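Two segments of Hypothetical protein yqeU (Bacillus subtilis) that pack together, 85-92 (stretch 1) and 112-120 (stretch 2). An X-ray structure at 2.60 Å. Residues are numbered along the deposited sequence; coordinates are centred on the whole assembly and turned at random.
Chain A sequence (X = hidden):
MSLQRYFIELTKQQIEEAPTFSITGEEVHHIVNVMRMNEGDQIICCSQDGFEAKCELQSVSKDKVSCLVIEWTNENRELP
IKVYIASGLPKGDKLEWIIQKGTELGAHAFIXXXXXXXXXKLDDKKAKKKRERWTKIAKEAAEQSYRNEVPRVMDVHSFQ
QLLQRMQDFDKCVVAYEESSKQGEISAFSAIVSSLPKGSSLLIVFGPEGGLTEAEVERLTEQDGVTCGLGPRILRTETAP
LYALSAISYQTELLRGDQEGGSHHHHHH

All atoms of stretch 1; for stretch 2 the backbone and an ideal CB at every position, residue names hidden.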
# COMPACT_ATOMS: atom_id res chain seq x y z
N ILE A 85 6.60 -3.63 -11.40
CA ILE A 85 7.46 -3.77 -10.23
C ILE A 85 8.50 -4.87 -10.46
O ILE A 85 8.17 -6.04 -10.58
CB ILE A 85 6.63 -4.11 -8.97
CG1 ILE A 85 5.44 -3.19 -8.83
CG2 ILE A 85 7.51 -4.05 -7.73
CD1 ILE A 85 5.74 -1.71 -8.86
N ALA A 86 9.78 -4.49 -10.49
CA ALA A 86 10.84 -5.49 -10.55
C ALA A 86 11.45 -5.68 -9.16
O ALA A 86 12.14 -4.75 -8.72
CB ALA A 86 11.94 -5.05 -11.51
N SER A 87 11.32 -6.85 -8.53
CA SER A 87 11.94 -7.01 -7.22
C SER A 87 13.07 -8.01 -7.11
O SER A 87 12.93 -9.22 -7.38
CB SER A 87 10.86 -7.36 -6.17
OG SER A 87 9.68 -6.62 -6.35
N GLY A 88 14.21 -7.61 -6.56
CA GLY A 88 15.27 -8.62 -6.31
C GLY A 88 14.77 -9.64 -5.27
O GLY A 88 14.40 -9.28 -4.15
N LEU A 89 14.74 -10.92 -5.66
CA LEU A 89 14.21 -11.97 -4.80
C LEU A 89 14.47 -11.73 -3.32
O LEU A 89 15.62 -11.83 -2.88
CB LEU A 89 14.73 -13.33 -5.21
CG LEU A 89 13.94 -14.22 -6.14
CD1 LEU A 89 12.45 -13.92 -6.14
CD2 LEU A 89 14.47 -14.18 -7.57
N PRO A 90 13.45 -11.42 -2.55
CA PRO A 90 13.59 -11.18 -1.11
C PRO A 90 13.55 -12.52 -0.37
O PRO A 90 13.23 -13.55 -0.96
CB PRO A 90 12.36 -10.35 -0.78
CG PRO A 90 11.34 -10.70 -1.79
CD PRO A 90 12.04 -11.29 -2.98
N LYS A 91 13.86 -12.51 0.92
CA LYS A 91 13.84 -13.74 1.70
C LYS A 91 12.46 -14.02 2.28
O LYS A 91 11.47 -13.37 1.95
CB LYS A 91 14.93 -13.74 2.74
CG LYS A 91 14.93 -12.68 3.79
CD LYS A 91 15.90 -12.97 4.94
CE LYS A 91 17.24 -13.50 4.44
NZ LYS A 91 17.77 -12.70 3.31
N GLY A 92 12.39 -15.05 3.13
CA GLY A 92 11.13 -15.42 3.76
C GLY A 92 10.04 -15.47 2.69
O GLY A 92 10.27 -15.98 1.60
N UNK A 112 10.05 -10.63 -10.84
CA UNK A 112 11.05 -11.02 -9.84
C UNK A 112 12.36 -11.31 -10.55
O UNK A 112 12.32 -11.81 -11.69
CB UNK A 112 10.59 -12.24 -9.03
N UNK A 113 13.49 -11.03 -9.92
CA UNK A 113 14.74 -11.31 -10.65
C UNK A 113 15.84 -11.67 -9.70
O UNK A 113 15.79 -11.21 -8.55
CB UNK A 113 15.17 -10.11 -11.50
N UNK A 114 16.77 -12.53 -10.14
CA UNK A 114 17.87 -12.90 -9.22
C UNK A 114 18.75 -11.68 -9.01
O UNK A 114 19.15 -11.07 -10.02
CB UNK A 114 18.69 -14.07 -9.77
N UNK A 115 19.04 -11.30 -7.79
CA UNK A 115 19.94 -10.13 -7.62
C UNK A 115 21.23 -10.55 -6.91
O UNK A 115 21.21 -11.40 -6.02
CB UNK A 115 19.25 -9.02 -6.83
N UNK A 116 22.32 -9.82 -7.15
CA UNK A 116 23.62 -10.13 -6.57
C UNK A 116 23.53 -10.42 -5.08
O UNK A 116 24.10 -11.42 -4.58
CB UNK A 116 24.59 -8.97 -6.81
N UNK A 117 22.80 -9.59 -4.32
CA UNK A 117 22.65 -9.83 -2.90
C UNK A 117 21.44 -10.68 -2.55
O UNK A 117 21.19 -10.85 -1.36
CB UNK A 117 22.56 -8.49 -2.16
N UNK A 118 20.70 -11.19 -3.52
CA UNK A 118 19.59 -12.09 -3.24
C UNK A 118 20.15 -13.35 -2.56
O UNK A 118 20.81 -14.17 -3.19
CB UNK A 118 18.83 -12.44 -4.52
N UNK A 119 19.84 -13.51 -1.29
CA UNK A 119 20.30 -14.59 -0.46
C UNK A 119 19.74 -15.95 -0.85
O UNK A 119 20.28 -16.98 -0.45
CB UNK A 119 19.95 -14.29 1.00
N UNK A 120 18.63 -15.95 -1.58
CA UNK A 120 17.97 -17.18 -1.97
C UNK A 120 18.24 -17.56 -3.41
O UNK A 120 18.28 -16.71 -4.29
CB UNK A 120 16.46 -17.05 -1.75

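Position 112 lies beside Ser 87. Its ideal CB is 3.8 Å from Leu 89 CD1, and phi is -78°. A small or medium apolar residue would suit, proline among them, since phi allows it. It is Pro 112. Its CB lies 4.0 Å from Leu 89 CD1, and its CA makes a CA-H...O contact with Ser 87 O at 3.6 Å.

Position 113 is extended and pairs in parallel with Gly 88. Its N and O face Ser 87 O and Leu 89 N, so it needs a free amide. The bare glycine leaves room for a flat or long apolar side chain that turns back over it. It is Phe 113. Phe 113 N donates to Ser 87 O at 3.2 Å, and Leu 89 N donates to Phe 113 O at 3.1 Å. With chi1 at p, the ring brings one face over Gly 88, whose CA is 3.9 Å from the ring centroid. Ala 86 O lies at the ring edge, 3.7 Å from Phe 113 CE1.

At position 114 CA-to-CB points away, and the ideal CB is 4.8 Å from Leu 89 CD2. Many residues would fit, polar ones included. It is Gln 114. Its end comes nearer, with OE1 3.8 Å from Leu 89 CD2, while NE2 donates to the backbone O of position 120 at 2.8 Å.

Position 115 points toward Gly 88, with its ideal CB 4.0 Å from Gly 88 CA. A small residue suits such close quarters. It is Ala 115. An ideal CB on Gly 88 would stand 3.0 Å from Ala 115 CB, which is tight.

Positions 116 and 117 are the middle of a type I turn, out of reach of stretch 1. Many residues would do. They are Ala 116 and Arg 117.

Position 118 points toward stretch 1, its ideal CB 3.7 Å from the acceptor Leu 89 O. A short donor such as serine or threonine would suit. It is Ser 118. Its OG donates to Leu 89 O at 3.1 Å and accepts from Ala 115 N at 3.1 Å.

Position 119 has its ideal CB 3.6 Å from Lys 91 NZ. A polar or acidic residue could answer the charge. It is Val 119, poorly ordered; its CG2 lies 3.0 Å from Lys 91 NZ, a close apolar-to-charge approach.

Position 120 points toward stretch 1, its ideal CB 4.8 Å from Pro 90 O, with Leu 89 CB and Lys 91 CA a little farther off. A medium apolar residue has space. Val 120 sets CG2 3.9 Å from Leu 89 CB. It too is poorly ordered.

Stretch 2 112-120: PFQAARSVV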
# COMPACT_ATOMS: atom_id res chain seq x y z
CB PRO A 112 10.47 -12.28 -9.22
CG PRO A 112 9.10 -12.41 -9.76
CD PRO A 112 9.14 -11.75 -11.13
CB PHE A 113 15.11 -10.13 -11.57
CG PHE A 113 15.53 -8.90 -10.80
CD1 PHE A 113 14.62 -7.89 -10.54
CD2 PHE A 113 16.82 -8.77 -10.34
CE1 PHE A 113 15.01 -6.78 -9.82
CE2 PHE A 113 17.20 -7.69 -9.58
CZ PHE A 113 16.28 -6.69 -9.31
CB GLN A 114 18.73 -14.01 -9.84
CG GLN A 114 19.63 -14.72 -8.84
CD GLN A 114 18.86 -15.40 -7.72
OE1 GLN A 114 17.80 -16.01 -7.97
NE2 GLN A 114 19.35 -15.31 -6.48
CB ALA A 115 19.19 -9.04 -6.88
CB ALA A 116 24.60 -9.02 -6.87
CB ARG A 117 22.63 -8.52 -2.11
CG ARG A 117 24.03 -7.93 -1.94
CD ARG A 117 23.98 -6.42 -2.03
NE ARG A 117 25.32 -5.84 -1.88
CZ ARG A 117 25.48 -4.55 -1.59
NH1 ARG A 117 24.44 -3.75 -1.43
NH2 ARG A 117 26.71 -4.09 -1.42
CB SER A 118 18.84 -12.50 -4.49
OG SER A 118 17.92 -11.56 -4.93
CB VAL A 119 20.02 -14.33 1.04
CG1 VAL A 119 20.16 -12.85 1.36
CG2 VAL A 119 18.65 -14.86 1.45
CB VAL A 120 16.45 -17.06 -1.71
CG1 VAL A 120 16.19 -16.73 -0.24
CG2 VAL A 120 15.83 -16.00 -2.60
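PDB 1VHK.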